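Local coordinates for sterol regulatory element-binding protein cleavage-activating protein (Schizosaccharomyces pombe, PDB 4YHC) that escorts the transcription factor precursor sre1 for processing when sterol or oxygen is low, this chain being its WD40 domain, at residues S119-F124 with L140-S145; S146-V151 with K168-S173; P174-I179 with L192-E197. The protein carries 9 engineered substitutions. All blocks are in the same frame, centred on the assembly; numbering follows the deposited sequence.

Interaction 1 of 3, residues S119-F124 with L140-S145; sequences SKLNVF and LVVVES
L121 lies against V142 and E144, and its side chain shows how the two strands mesh. Its CB sits 4.1 Å from the V143 O. With CG anti to the carbonyl carbon (chi1 -63°), the branch point stands beside the backbone N and splits over two partners. CD2 runs alongside the E144 stem, 3.5 Å from E144 CG, and CD1 reaches V142 CG1 at 4.0 Å. A forked leucine suits this place, since its methyls touch two residues of the facing strand, and the side chain also packs on A79 and F92. The antiparallel pair 121-127 and 136-144 forms the inner pair of strands of a WD40 propeller blade and lies in predicted WD repeat 3, and the face bearing L121 and V123 turns to the preceding blade. On that same face V123 CG1 presses unusually close to L140 CD2, at 3.3 Å. N122 and F124 occupy the other face, where N122 ND2 bonds to S178 OG of the following blade. The F124 ring brings CD2 to V141 CB, which lies at the ring edge 3.8 Å away, while CE2 meets V143 CG2 obliquely at 3.6 Å. Beta-branched valines fit such extended strands. Backbone bonds join N122 with V143 and F124 with V141 in both directions. Where the strands end, S145 N donates to K120 O, and S145 OG, on its short stem, accepts a bond from K120 N at 3.1 Å.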
loop_
_atom_site.group_PDB
_atom_site.type_symbol
_atom_site.label_atom_id
_atom_site.label_comp_id
_atom_site.label_asym_id
_atom_site.label_seq_id
_atom_site.Cartn_x
_atom_site.Cartn_y
_atom_site.Cartn_z
ATOM N N SER A 119 -17.227 10.770 11.472
ATOM C CA SER A 119 -17.103 9.613 10.619
ATOM C C SER A 119 -15.703 9.654 10.045
ATOM O O SER A 119 -15.213 10.708 9.642
ATOM C CB SER A 119 -18.140 9.660 9.499
ATOM O OG SER A 119 -18.380 8.363 8.993
ATOM N N LYS A 120 -15.058 8.505 10.082
ATOM C CA LYS A 120 -13.790 8.286 9.451
ATOM C C LYS A 120 -14.069 7.772 8.018
ATOM O O LYS A 120 -14.901 6.913 7.827
ATOM C CB LYS A 120 -12.988 7.265 10.270
ATOM C CG LYS A 120 -12.047 7.892 11.292
ATOM C CD LYS A 120 -12.740 8.644 12.433
ATOM C CE LYS A 120 -11.776 9.615 13.114
ATOM N NZ LYS A 120 -11.965 9.761 14.584
ATOM N N LEU A 121 -13.360 8.314 7.040
ATOM C CA LEU A 121 -13.525 7.906 5.644
ATOM C C LEU A 121 -12.374 7.092 5.091
ATOM O O LEU A 121 -11.217 7.388 5.371
ATOM C CB LEU A 121 -13.622 9.137 4.751
ATOM C CG LEU A 121 -14.785 10.073 4.944
ATOM C CD1 LEU A 121 -14.881 10.898 3.658
ATOM C CD2 LEU A 121 -16.103 9.357 5.223
ATOM N N ASN A 122 -12.701 6.126 4.252
ATOM C CA ASN A 122 -11.729 5.564 3.333
ATOM C C ASN A 122 -12.263 5.769 1.933
ATOM O O ASN A 122 -13.450 5.524 1.737
ATOM C CB ASN A 122 -11.562 4.106 3.642
ATOM C CG ASN A 122 -10.313 3.530 3.038
ATOM O OD1 ASN A 122 -9.419 4.264 2.593
ATOM N ND2 ASN A 122 -10.238 2.198 3.009
ATOM N N VAL A 123 -11.433 6.266 0.983
ATOM C CA VAL A 123 -11.860 6.516 -0.386
ATOM C C VAL A 123 -11.041 5.784 -1.418
ATOM O O VAL A 123 -9.864 5.743 -1.269
ATOM C CB VAL A 123 -11.749 8.016 -0.697
ATOM C CG1 VAL A 123 -12.154 8.247 -2.146
ATOM C CG2 VAL A 123 -12.647 8.818 0.225
ATOM N N PHE A 124 -11.652 5.219 -2.459
ATOM C CA PHE A 124 -10.944 4.405 -3.451
ATOM C C PHE A 124 -11.492 4.768 -4.780
ATOM O O PHE A 124 -12.683 4.899 -4.900
ATOM C CB PHE A 124 -11.342 2.896 -3.400
ATOM C CG PHE A 124 -11.430 2.342 -2.065
ATOM C CD1 PHE A 124 -10.321 2.184 -1.328
ATOM C CD2 PHE A 124 -12.649 1.933 -1.563
ATOM C CE1 PHE A 124 -10.383 1.646 -0.082
ATOM C CE2 PHE A 124 -12.739 1.413 -0.310
ATOM C CZ PHE A 124 -11.599 1.275 0.441
ATOM N N LEU A 140 -15.983 6.072 -7.735
ATOM C CA LEU A 140 -15.330 6.636 -6.588
ATOM C C LEU A 140 -16.092 6.138 -5.394
ATOM O O LEU A 140 -17.291 6.491 -5.218
ATOM C CB LEU A 140 -15.372 8.167 -6.598
ATOM C CG LEU A 140 -14.186 9.047 -6.305
ATOM C CD1 LEU A 140 -14.641 10.473 -5.954
ATOM C CD2 LEU A 140 -13.223 8.505 -5.266
ATOM N N VAL A 141 -15.430 5.356 -4.553
ATOM C CA VAL A 141 -16.105 4.720 -3.435
ATOM C C VAL A 141 -15.699 5.387 -2.139
ATOM O O VAL A 141 -14.507 5.580 -1.832
ATOM C CB VAL A 141 -15.771 3.226 -3.389
ATOM C CG1 VAL A 141 -16.464 2.527 -2.223
ATOM C CG2 VAL A 141 -16.155 2.557 -4.719
ATOM N N VAL A 142 -16.693 5.713 -1.339
ATOM C CA VAL A 142 -16.489 6.347 -0.075
ATOM C C VAL A 142 -17.033 5.465 1.004
ATOM O O VAL A 142 -18.238 5.163 1.029
ATOM C CB VAL A 142 -17.226 7.710 -0.037
ATOM C CG1 VAL A 142 -16.995 8.406 1.290
ATOM C CG2 VAL A 142 -16.689 8.581 -1.142
ATOM N N VAL A 143 -16.154 5.030 1.888
ATOM C CA VAL A 143 -16.510 4.117 2.942
ATOM C C VAL A 143 -16.419 4.824 4.276
ATOM O O VAL A 143 -15.383 5.427 4.618
ATOM C CB VAL A 143 -15.609 2.847 2.968
ATOM C CG1 VAL A 143 -16.055 1.888 4.065
ATOM C CG2 VAL A 143 -15.642 2.128 1.616
ATOM N N GLU A 144 -17.492 4.703 5.060
ATOM C CA GLU A 144 -17.554 5.316 6.382
ATOM C C GLU A 144 -17.444 4.292 7.470
ATOM O O GLU A 144 -17.966 3.199 7.377
ATOM C CB GLU A 144 -18.850 6.076 6.560
ATOM C CG GLU A 144 -18.933 7.347 5.742
ATOM C CD GLU A 144 -20.269 8.032 5.940
ATOM O OE1 GLU A 144 -20.532 8.454 7.109
ATOM O OE2 GLU A 144 -21.046 8.122 4.939
ATOM N N SER A 145 -16.731 4.633 8.514
ATOM C CA SER A 145 -16.601 3.674 9.628
ATOM C C SER A 145 -17.950 3.277 10.226
ATOM O O SER A 145 -18.076 2.215 10.823
ATOM C CB SER A 145 -15.723 4.272 10.687
ATOM O OG SER A 145 -16.020 5.646 10.724
#

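Interaction 2 of 3, residues S146-V151 with K168-S173; sequences SGEIQV and KFQLSS
E148 turns at chi2 (137°) while K168 holds CG anti to its backbone N (chi1 -173°) and stays extended out to NZ, so the two chains meet over the sheet. They belong to the hairpin 148-156/161-170, the outer pair of strands in a four-stranded WD40 blade. E148 OE2 lies 3.4 Å from K168 CE and forms a long salt bridge to NZ at 3.8 Å; opposite charges on long, flexible stems suit this partly open place. E148 OE2 has a second long, weak ion pair with K116. S146 OG adds weak bonds to E148 OE1 and from E148 N. An alanine at E148 would probably leave K168 NZ without this acidic partner and S146 OG without its carboxylate acceptor. On the other face, the F169 ring spans two aliphatic residues, CD2 reaching I149 CG2 at 4.1 Å and CE2 reaching V151 CG1, both obliquely; it also stacks with Y201 of the next blade. I149 and F169 exchange backbone bonds in both directions. Past them G147 O accepts L171 N at 2.7 Å. Glycine suits position 147: at this backbone conformation a CB would be jammed against the preceding carbonyl, and would also clash with S173 O. Q170 bends back toward the partner strand, its amide plane turned 84° from the E148 carboxylate. Its OE1 rests 3.6 Å from E148 CA, and its NE2 donates to a lone pair of L171 O at 2.8 Å.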
loop_
_atom_site.group_PDB
_atom_site.type_symbol
_atom_site.label_atom_id
_atom_site.label_comp_id
_atom_site.label_asym_id
_atom_site.label_seq_id
_atom_site.Cartn_x
_atom_site.Cartn_y
_atom_site.Cartn_z
ATOM N N SER A 146 -18.945 4.134 9.993
ATOM C CA SER A 146 -20.334 3.916 10.380
ATOM C C SER A 146 -20.940 2.671 9.725
ATOM O O SER A 146 -21.883 2.113 10.245
ATOM C CB SER A 146 -21.174 5.172 10.034
ATOM O OG SER A 146 -21.474 5.254 8.629
ATOM N N GLY A 147 -20.404 2.225 8.597
ATOM C CA GLY A 147 -20.983 1.095 7.901
ATOM C C GLY A 147 -21.668 1.487 6.622
ATOM O O GLY A 147 -22.157 0.644 5.909
ATOM N N GLU A 148 -21.642 2.771 6.322
ATOM C CA GLU A 148 -22.180 3.348 5.088
ATOM C C GLU A 148 -21.146 3.281 3.950
ATOM O O GLU A 148 -19.997 3.626 4.153
ATOM C CB GLU A 148 -22.504 4.803 5.407
ATOM C CG GLU A 148 -23.730 5.381 4.784
ATOM C CD GLU A 148 -24.534 6.212 5.776
ATOM O OE1 GLU A 148 -24.094 6.331 6.953
ATOM O OE2 GLU A 148 -25.616 6.733 5.379
ATOM N N ILE A 149 -21.552 2.810 2.776
ATOM C CA ILE A 149 -20.721 2.832 1.600
ATOM C C ILE A 149 -21.474 3.517 0.483
ATOM O O ILE A 149 -22.543 3.025 0.057
ATOM C CB ILE A 149 -20.404 1.418 1.111
ATOM C CG1 ILE A 149 -19.650 0.660 2.171
ATOM C CG2 ILE A 149 -19.582 1.459 -0.162
ATOM C CD1 ILE A 149 -19.553 -0.799 1.859
ATOM N N GLN A 150 -20.867 4.584 -0.051
ATOM C CA GLN A 150 -21.394 5.337 -1.183
ATOM C C GLN A 150 -20.547 5.147 -2.414
ATOM O O GLN A 150 -19.287 5.178 -2.376
ATOM C CB GLN A 150 -21.472 6.826 -0.864
ATOM C CG GLN A 150 -22.181 7.127 0.443
ATOM C CD GLN A 150 -22.220 8.584 0.785
ATOM O OE1 GLN A 150 -22.412 9.421 -0.076
ATOM N NE2 GLN A 150 -22.056 8.900 2.066
ATOM N N VAL A 151 -21.215 4.969 -3.542
ATOM C CA VAL A 151 -20.480 4.887 -4.806
ATOM C C VAL A 151 -20.951 5.860 -5.846
ATOM O O VAL A 151 -22.134 5.966 -6.130
ATOM C CB VAL A 151 -20.292 3.452 -5.348
ATOM C CG1 VAL A 151 -20.946 2.406 -4.468
ATOM C CG2 VAL A 151 -20.589 3.334 -6.816
ATOM N N LYS A 168 -25.722 3.229 -2.760
ATOM C CA LYS A 168 -25.466 3.466 -1.366
ATOM C C LYS A 168 -25.765 2.218 -0.609
ATOM O O LYS A 168 -26.808 1.642 -0.809
ATOM C CB LYS A 168 -26.367 4.548 -0.882
ATOM C CG LYS A 168 -26.067 4.981 0.530
ATOM C CD LYS A 168 -26.565 6.394 0.732
ATOM C CE LYS A 168 -26.083 6.977 2.043
ATOM N NZ LYS A 168 -26.613 8.369 2.139
ATOM N N PHE A 169 -24.878 1.778 0.264
ATOM C CA PHE A 169 -25.144 0.558 1.003
ATOM C C PHE A 169 -24.936 0.839 2.460
ATOM O O PHE A 169 -24.253 1.788 2.844
ATOM C CB PHE A 169 -24.211 -0.564 0.600
ATOM C CG PHE A 169 -24.050 -0.754 -0.892
ATOM C CD1 PHE A 169 -25.143 -0.920 -1.720
ATOM C CD2 PHE A 169 -22.775 -0.835 -1.459
ATOM C CE1 PHE A 169 -24.971 -1.103 -3.090
ATOM C CE2 PHE A 169 -22.609 -1.033 -2.829
ATOM C CZ PHE A 169 -23.716 -1.173 -3.637
ATOM N N GLN A 170 -25.504 -0.022 3.287
ATOM C CA GLN A 170 -25.384 0.117 4.700
ATOM C C GLN A 170 -25.088 -1.261 5.254
ATOM O O GLN A 170 -25.782 -2.223 4.968
ATOM C CB GLN A 170 -26.682 0.669 5.289
ATOM C CG GLN A 170 -26.656 0.720 6.818
ATOM C CD GLN A 170 -25.549 1.629 7.329
ATOM O OE1 GLN A 170 -25.293 2.687 6.744
ATOM N NE2 GLN A 170 -24.877 1.224 8.405
ATOM N N LEU A 171 -24.042 -1.340 6.051
ATOM C CA LEU A 171 -23.686 -2.564 6.710
ATOM C C LEU A 171 -24.299 -2.552 8.116
ATOM O O LEU A 171 -24.482 -1.506 8.708
ATOM C CB LEU A 171 -22.157 -2.685 6.797
ATOM C CG LEU A 171 -21.470 -3.457 5.670
ATOM C CD1 LEU A 171 -21.911 -3.060 4.270
ATOM C CD2 LEU A 171 -19.964 -3.312 5.813
ATOM N N SER A 172 -24.502 -3.738 8.654
ATOM C CA SER A 172 -25.125 -3.945 9.946
ATOM C C SER A 172 -24.183 -3.720 11.109
ATOM O O SER A 172 -24.616 -3.801 12.252
ATOM C CB SER A 172 -25.594 -5.396 10.032
ATOM O OG SER A 172 -26.301 -5.739 8.850
ATOM N N SER A 173 -22.905 -3.471 10.844
ATOM C CA SER A 173 -21.966 -3.180 11.913
ATOM C C SER A 173 -20.932 -2.083 11.528
ATOM O O SER A 173 -20.757 -1.764 10.357
ATOM C CB SER A 173 -21.298 -4.502 12.292
ATOM O OG SER A 173 -20.281 -4.333 13.267
#

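Interaction 3 of 3, residues P174-I179 with L192-E197; sequences PIIKSI and LTESGE
I176 and K177 both face L192, the mark of a classic beta bulge in the first hairpin of a WD40 blade, strands 175-182 and 187-193 of predicted WD repeat 4. Backbone bonds define it. L192 O receives I176 N at 2.8 Å and, weakly, K177 N at 3.4 Å, while L192 N returns a bond to K177 O. Beyond the bulge E194 N donates to P174 O at 2.9 Å; proline has no N-H to give, but its carbonyl serves fully as acceptor. Close by, a type I turn from T193 to G196 is shut by G196 N to T193 O, and T193 N bonds to E197 O. G196 suits a backbone conformation in which a CB would press on the preceding carbonyl. The one ion pair points outward, K177 leading away from the hairpin to a salt bridge with D226 of the next blade. Apolar contacts fill in around these bonds. I176 CD1 meets L192 CG at 4.2 Å, and I175 CG1 meets T193 CG2 at 4.1 Å. The remaining contact is packing: E194, though poorly ordered, keeps CG anti to its carbonyl carbon (chi1 -67°) and extends beyond it, crossing the P174 ring at about a right angle, with E194 CD 3.5 Å from P174 CG.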
loop_
_atom_site.group_PDB
_atom_site.type_symbol
_atom_site.label_atom_id
_atom_site.label_comp_id
_atom_site.label_asym_id
_atom_site.label_seq_id
_atom_site.Cartn_x
_atom_site.Cartn_y
_atom_site.Cartn_z
ATOM N N PRO A 174 -20.238 -1.501 12.512
ATOM C CA PRO A 174 -19.186 -0.568 12.120
ATOM C C PRO A 174 -17.987 -1.255 11.431
ATOM O O PRO A 174 -17.636 -2.385 11.736
ATOM C CB PRO A 174 -18.739 0.069 13.456
ATOM C CG PRO A 174 -19.758 -0.351 14.484
ATOM C CD PRO A 174 -20.273 -1.679 13.975
ATOM N N ILE A 175 -17.382 -0.525 10.504
ATOM C CA ILE A 175 -16.334 -1.039 9.653
ATOM C C ILE A 175 -14.991 -0.781 10.274
ATOM O O ILE A 175 -14.609 0.330 10.454
ATOM C CB ILE A 175 -16.467 -0.426 8.249
ATOM C CG1 ILE A 175 -17.693 -1.044 7.618
ATOM C CG2 ILE A 175 -15.234 -0.688 7.363
ATOM C CD1 ILE A 175 -18.076 -0.495 6.266
ATOM N N ILE A 176 -14.260 -1.829 10.577
ATOM C CA ILE A 176 -12.867 -1.718 11.061
ATOM C C ILE A 176 -11.890 -1.372 9.898
ATOM O O ILE A 176 -10.939 -0.639 10.077
ATOM C CB ILE A 176 -12.426 -3.075 11.681
ATOM C CG1 ILE A 176 -13.334 -3.480 12.853
ATOM C CG2 ILE A 176 -11.000 -3.023 12.194
ATOM C CD1 ILE A 176 -13.043 -4.887 13.352
ATOM N N LYS A 177 -12.136 -1.904 8.704
ATOM C CA LYS A 177 -11.150 -1.845 7.625
ATOM C C LYS A 177 -11.856 -2.150 6.314
ATOM O O LYS A 177 -12.619 -3.112 6.243
ATOM C CB LYS A 177 -10.085 -2.906 7.904
ATOM C CG LYS A 177 -9.114 -3.212 6.792
ATOM C CD LYS A 177 -8.186 -2.052 6.556
ATOM C CE LYS A 177 -7.077 -2.423 5.594
ATOM N NZ LYS A 177 -5.852 -2.701 6.341
ATOM N N SER A 178 -11.631 -1.332 5.302
ATOM C CA SER A 178 -12.181 -1.608 3.988
ATOM C C SER A 178 -11.054 -1.553 2.998
ATOM O O SER A 178 -10.141 -0.796 3.172
ATOM C CB SER A 178 -13.285 -0.631 3.643
ATOM O OG SER A 178 -12.761 0.697 3.665
ATOM N N ILE A 179 -11.153 -2.371 1.959
ATOM C CA ILE A 179 -10.227 -2.364 0.861
ATOM C C ILE A 179 -10.927 -2.549 -0.465
ATOM O O ILE A 179 -12.083 -3.077 -0.564
ATOM C CB ILE A 179 -9.203 -3.484 0.956
ATOM C CG1 ILE A 179 -9.907 -4.846 0.982
ATOM C CG2 ILE A 179 -8.318 -3.232 2.157
ATOM C CD1 ILE A 179 -8.974 -6.047 0.931
ATOM N N LEU A 192 -14.236 -5.424 6.653
ATOM C CA LEU A 192 -14.183 -6.220 7.869
ATOM C C LEU A 192 -14.934 -5.402 8.881
ATOM O O LEU A 192 -14.592 -4.221 9.102
ATOM C CB LEU A 192 -12.736 -6.431 8.330
ATOM C CG LEU A 192 -12.552 -7.059 9.745
ATOM C CD1 LEU A 192 -13.201 -8.426 9.763
ATOM C CD2 LEU A 192 -11.078 -7.179 10.036
ATOM N N THR A 193 -16.015 -5.970 9.433
ATOM C CA THR A 193 -16.817 -5.242 10.446
ATOM C C THR A 193 -16.539 -5.754 11.854
ATOM O O THR A 193 -15.970 -6.825 12.019
ATOM C CB THR A 193 -18.321 -5.394 10.205
ATOM O OG1 THR A 193 -18.611 -6.766 10.127
ATOM C CG2 THR A 193 -18.733 -4.799 8.889
ATOM N N GLU A 194 -16.906 -4.950 12.841
ATOM C CA GLU A 194 -16.808 -5.335 14.278
ATOM C C GLU A 194 -17.456 -6.667 14.650
ATOM O O GLU A 194 -17.065 -7.278 15.622
ATOM C CB GLU A 194 -17.354 -4.252 15.179
ATOM C CG GLU A 194 -16.527 -2.973 15.160
ATOM C CD GLU A 194 -17.067 -1.904 16.107
ATOM O OE1 GLU A 194 -17.989 -2.205 16.907
ATOM O OE2 GLU A 194 -16.569 -0.749 16.053
ATOM N N SER A 195 -18.416 -7.111 13.850
ATOM C CA SER A 195 -19.009 -8.435 13.956
ATOM C C SER A 195 -18.080 -9.563 13.660
ATOM O O SER A 195 -18.455 -10.709 13.869
ATOM C CB SER A 195 -20.129 -8.571 12.922
ATOM O OG SER A 195 -20.674 -7.304 12.631
ATOM N N GLY A 196 -16.922 -9.279 13.066
ATOM C CA GLY A 196 -16.055 -10.348 12.624
ATOM C C GLY A 196 -16.345 -10.867 11.233
ATOM O O GLY A 196 -15.596 -11.704 10.720
ATOM N N GLU A 197 -17.383 -10.352 10.585
ATOM C CA GLU A 197 -17.687 -10.759 9.201
ATOM C C GLU A 197 -16.863 -9.948 8.193
ATOM O O GLU A 197 -16.559 -8.773 8.397
ATOM C CB GLU A 197 -19.178 -10.560 8.911
ATOM C CG GLU A 197 -20.118 -11.254 9.908
ATOM C CD GLU A 197 -21.571 -10.754 9.854
ATOM O OE1 GLU A 197 -21.927 -9.690 10.449
ATOM O OE2 GLU A 197 -22.378 -11.453 9.230
#

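Followed from the N terminus, the three contacts come in series, neither nested nor crossing. Interaction 1 closes the hairpin loop between strands 121-127 and 136-144. The chain passes straight on from S145 into S146, where interaction 2 begins, and the second hairpin completes the same four-stranded blade; V142 and Q150 pair across its two middle strands. S173 then runs directly into P174, carrying the chain from the outer edge of this blade to the inner strand of the next, whose first hairpin interaction 3 closes. The two blades are also joined directly: S145 O bonds to I175 N, and L171 CD2 packs on T193 CG2.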